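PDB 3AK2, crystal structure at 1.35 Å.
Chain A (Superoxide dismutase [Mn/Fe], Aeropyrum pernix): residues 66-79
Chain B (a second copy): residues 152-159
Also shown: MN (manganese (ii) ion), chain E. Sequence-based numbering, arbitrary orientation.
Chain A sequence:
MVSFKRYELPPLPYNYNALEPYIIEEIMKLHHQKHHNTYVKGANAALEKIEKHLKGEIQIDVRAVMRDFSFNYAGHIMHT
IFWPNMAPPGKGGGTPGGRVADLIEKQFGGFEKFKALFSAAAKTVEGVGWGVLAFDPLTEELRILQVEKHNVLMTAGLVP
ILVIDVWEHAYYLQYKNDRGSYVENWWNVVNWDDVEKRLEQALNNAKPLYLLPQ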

# COMPACT_ATOMS: atom_id res chain seq x y z
N MET A 66 -7.25 -9.13 -10.11
CA MET A 66 -5.96 -8.60 -10.53
C MET A 66 -5.02 -8.32 -9.37
O MET A 66 -3.81 -8.51 -9.50
CB MET A 66 -6.13 -7.39 -11.45
CG MET A 66 -6.72 -7.80 -12.78
SD MET A 66 -7.10 -6.42 -13.86
CE MET A 66 -7.74 -7.32 -15.28
N ARG A 67 -5.56 -7.91 -8.22
CA ARG A 67 -4.76 -7.80 -7.01
C ARG A 67 -4.19 -9.16 -6.60
O ARG A 67 -3.02 -9.25 -6.20
CB ARG A 67 -5.57 -7.19 -5.86
CG ARG A 67 -5.67 -5.68 -5.90
CD ARG A 67 -6.73 -5.19 -4.93
NE ARG A 67 -6.71 -3.73 -4.79
CZ ARG A 67 -7.65 -3.03 -4.16
NH1 ARG A 67 -8.71 -3.65 -3.64
NH2 ARG A 67 -7.54 -1.71 -4.07
N ASP A 68 -5.00 -10.21 -6.72
CA ASP A 68 -4.56 -11.58 -6.43
C ASP A 68 -3.47 -12.01 -7.40
O ASP A 68 -2.45 -12.58 -7.01
CB ASP A 68 -5.72 -12.57 -6.53
CG ASP A 68 -6.78 -12.39 -5.46
OD1 ASP A 68 -6.56 -11.67 -4.46
OD2 ASP A 68 -7.85 -13.01 -5.64
N PHE A 69 -3.70 -11.74 -8.69
CA PHE A 69 -2.69 -12.05 -9.70
C PHE A 69 -1.39 -11.30 -9.43
O PHE A 69 -0.32 -11.90 -9.44
CB PHE A 69 -3.19 -11.75 -11.12
CG PHE A 69 -2.11 -11.90 -12.15
CD1 PHE A 69 -1.46 -10.78 -12.67
CD2 PHE A 69 -1.70 -13.17 -12.57
CE1 PHE A 69 -0.44 -10.93 -13.61
CE2 PHE A 69 -0.67 -13.31 -13.50
CZ PHE A 69 -0.05 -12.19 -14.02
N SER A 70 -1.49 -10.01 -9.16
CA SER A 70 -0.31 -9.19 -8.90
C SER A 70 0.53 -9.78 -7.78
O SER A 70 1.73 -10.00 -7.94
CB SER A 70 -0.74 -7.77 -8.54
OG SER A 70 0.35 -7.04 -8.00
N PHE A 71 -0.09 -10.04 -6.63
CA PHE A 71 0.66 -10.52 -5.48
C PHE A 71 1.32 -11.87 -5.74
O PHE A 71 2.50 -12.07 -5.44
CB PHE A 71 -0.25 -10.62 -4.26
CG PHE A 71 0.40 -11.25 -3.06
CD1 PHE A 71 1.23 -10.50 -2.22
CD2 PHE A 71 0.18 -12.58 -2.76
CE1 PHE A 71 1.83 -11.09 -1.11
CE2 PHE A 71 0.78 -13.18 -1.64
CZ PHE A 71 1.60 -12.43 -0.82
N ASN A 72 0.55 -12.80 -6.30
CA ASN A 72 1.04 -14.16 -6.45
C ASN A 72 2.01 -14.31 -7.61
O ASN A 72 3.02 -15.01 -7.48
CB ASN A 72 -0.13 -15.14 -6.54
CG ASN A 72 -0.83 -15.29 -5.22
OD1 ASN A 72 -0.32 -15.93 -4.30
ND2 ASN A 72 -2.02 -14.69 -5.10
N TYR A 73 1.73 -13.65 -8.73
CA TYR A 73 2.70 -13.61 -9.82
C TYR A 73 4.02 -13.02 -9.33
O TYR A 73 5.09 -13.58 -9.56
CB TYR A 73 2.18 -12.82 -11.02
CG TYR A 73 3.23 -12.71 -12.11
CD1 TYR A 73 3.32 -13.66 -13.12
CD2 TYR A 73 4.16 -11.67 -12.09
CE1 TYR A 73 4.30 -13.56 -14.11
CE2 TYR A 73 5.15 -11.57 -13.07
CZ TYR A 73 5.21 -12.52 -14.07
OH TYR A 73 6.20 -12.39 -15.04
N ALA A 74 3.93 -11.89 -8.63
CA ALA A 74 5.13 -11.27 -8.08
C ALA A 74 5.87 -12.22 -7.15
O ALA A 74 7.09 -12.34 -7.22
CB ALA A 74 4.78 -9.98 -7.38
N GLY A 75 5.15 -12.90 -6.26
CA GLY A 75 5.79 -13.86 -5.36
C GLY A 75 6.50 -14.93 -6.16
O GLY A 75 7.64 -15.31 -5.85
N HIS A 76 5.85 -15.42 -7.20
CA HIS A 76 6.43 -16.44 -8.04
C HIS A 76 7.73 -15.97 -8.71
O HIS A 76 8.78 -16.61 -8.55
CB HIS A 76 5.40 -16.91 -9.07
CG HIS A 76 5.94 -17.89 -10.06
ND1 HIS A 76 6.79 -18.92 -9.71
CD2 HIS A 76 5.74 -18.01 -11.40
CE1 HIS A 76 7.09 -19.63 -10.79
NE2 HIS A 76 6.46 -19.09 -11.82
N ILE A 77 7.69 -14.86 -9.43
CA ILE A 77 8.90 -14.42 -10.13
C ILE A 77 10.03 -14.04 -9.17
O ILE A 77 11.19 -14.34 -9.43
CB ILE A 77 8.61 -13.33 -11.17
CG1 ILE A 77 9.79 -13.23 -12.15
CG2 ILE A 77 8.25 -11.99 -10.51
CD1 ILE A 77 9.53 -12.37 -13.34
N MET A 78 9.70 -13.40 -8.05
CA MET A 78 10.73 -13.01 -7.08
C MET A 78 11.44 -14.22 -6.50
O MET A 78 12.67 -14.23 -6.39
CB MET A 78 10.17 -12.11 -5.98
CG MET A 78 9.61 -10.77 -6.46
SD MET A 78 10.84 -9.66 -7.19
CE MET A 78 11.71 -9.10 -5.71
N HIS A 79 10.69 -15.27 -6.14
CA HIS A 79 11.34 -16.49 -5.64
C HIS A 79 12.11 -17.22 -6.73
O HIS A 79 13.16 -17.81 -6.46
CB HIS A 79 10.33 -17.42 -4.95
CG HIS A 79 9.83 -16.90 -3.64
ND1 HIS A 79 8.82 -15.97 -3.56
CD2 HIS A 79 10.21 -17.16 -2.37
CE1 HIS A 79 8.60 -15.68 -2.29
NE2 HIS A 79 9.43 -16.39 -1.54
MN MN E . 9.73 -15.89 0.58
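Chain B 152-159: VLMTAGLV

Residues 152-159 of chain B run as an irregular loop with no regular helix or strand along one flank of the chain A helix, in the same direction as the helix over their first half; the chain then turns at Gly B157 and leaves the helix. The CA of Leu B153 lies 5.8 Å from the CA of Ser A70, and the CA of Thr B155 lies 5.2 Å from the CA of Ala A74. The two stretches together bury 491 Å². On the helix the contact falls on Ser A70, Tyr A73 and Ile A77, whose CA-to-CB bonds point toward chain B, with Arg A67, Phe A69, Ala A74 and Met A78 beside them.

Leu B153 has phi/psi of 82/-14, a left-handed conformation unusual for a residue other than glycine. Its carbonyl accepts the one hydrogen bond between the stretches, 2.6 Å from Ser A70 OG to Leu B153 O. Serine suits this place because its short side chain, with chi1 t, brings a donor to the carbonyl while leaving room for the chain. The leucine side chain, m then t, sets Leu B153 CD1 3.9 Å from Arg A67 CG, at the edge of the guanidinium, so that the arginine contributes its aliphatic part to the packing. Met B154 points away and makes no contact.

Thr B155 points back toward the helix. With chi1 p, Thr B155 CG2 lies 3.7 Å from Ala A74 CB and 3.3 Å from Ser A70 O, and the small alanine lets the backbones approach closely here. Thr B155 OG1 turns to its own chain, donating to Ala B156 O at 2.9 Å. Ala B156 O also lies at the edge of the Tyr A73 ring, near its plane, 3.4 Å from Tyr A73 CE2. Ala B156 CB lies 4.0 Å from Met A78 SD and 4.1 Å from Ile A77 CG2; Met A78 is folded m at all three chi angles.

Gly B157 adopts phi/psi of 86/-65, and positive phi favours glycine. Packing adds a second reason: an ideal CB on Gly B157 would lie 2.4 Å from Ile A77 CD1 and 3.0 Å from Tyr A73 OH, both clashes. Without one, Ile A77 CD1, on an extended t,t side chain, reaches 3.6 Å from Gly B157 CA.

Leu B158 starts sideways, but its m,t rotamer carries its end nearer the helix. Leu B158 CD2 sits over one face of the Tyr A73 ring, 4.0 Å from its centroid in a CH-pi contact, while Leu B158 CD1 meets the edge of the Phe A69 ring, 4.0 Å from Phe A69 CE1. Both aromatic side chains have chi1 t. Val B159 is already beyond reach.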

# COMPACT_ATOMS: atom_id res chain seq x y z
N VAL B 152 2.48 0.66 -6.94
CA VAL B 152 1.79 -0.25 -6.04
C VAL B 152 1.02 -1.22 -6.93
O VAL B 152 0.31 -0.79 -7.84
CB VAL B 152 0.84 0.50 -5.07
CG1 VAL B 152 0.11 -0.49 -4.16
CG2 VAL B 152 1.63 1.50 -4.21
N LEU B 153 1.20 -2.52 -6.68
CA LEU B 153 0.64 -3.62 -7.49
C LEU B 153 1.45 -3.95 -8.73
O LEU B 153 1.24 -4.99 -9.34
CB LEU B 153 -0.84 -3.43 -7.86
CG LEU B 153 -1.84 -3.10 -6.75
CD1 LEU B 153 -3.24 -2.94 -7.31
CD2 LEU B 153 -1.80 -4.14 -5.62
N MET B 154 2.37 -3.08 -9.13
CA MET B 154 3.26 -3.45 -10.21
C MET B 154 4.19 -4.57 -9.73
O MET B 154 4.55 -4.64 -8.55
CB MET B 154 4.05 -2.25 -10.73
CG MET B 154 4.85 -2.57 -11.99
SD MET B 154 3.81 -3.28 -13.30
CE MET B 154 5.06 -3.75 -14.50
N THR B 155 4.53 -5.47 -10.65
CA THR B 155 5.39 -6.60 -10.32
C THR B 155 6.66 -6.54 -11.16
O THR B 155 6.71 -5.84 -12.18
CB THR B 155 4.69 -7.94 -10.62
OG1 THR B 155 4.66 -8.15 -12.04
CG2 THR B 155 3.25 -7.95 -10.11
N ALA B 156 7.67 -7.29 -10.74
CA ALA B 156 8.82 -7.55 -11.59
C ALA B 156 8.39 -8.37 -12.81
O ALA B 156 7.32 -8.99 -12.81
CB ALA B 156 9.88 -8.29 -10.81
N GLY B 157 9.22 -8.35 -13.84
CA GLY B 157 9.04 -9.20 -15.02
C GLY B 157 8.13 -8.63 -16.08
O GLY B 157 8.56 -8.36 -17.20
N LEU B 158 6.85 -8.46 -15.73
CA LEU B 158 5.85 -7.94 -16.65
C LEU B 158 6.31 -6.66 -17.32
O LEU B 158 6.72 -5.71 -16.66
CB LEU B 158 4.53 -7.68 -15.92
CG LEU B 158 3.88 -8.86 -15.20
CD1 LEU B 158 2.58 -8.41 -14.57
CD2 LEU B 158 3.63 -10.03 -16.14
N VAL B 159 6.25 -6.65 -18.65
CA VAL B 159 6.67 -5.51 -19.46
C VAL B 159 5.43 -4.78 -19.96
O VAL B 159 4.70 -5.32 -20.80
CB VAL B 159 7.53 -5.97 -20.67
CG1 VAL B 159 7.97 -4.77 -21.51
CG2 VAL B 159 8.74 -6.76 -20.21
O HOH W 1 8.80 -14.00 0.36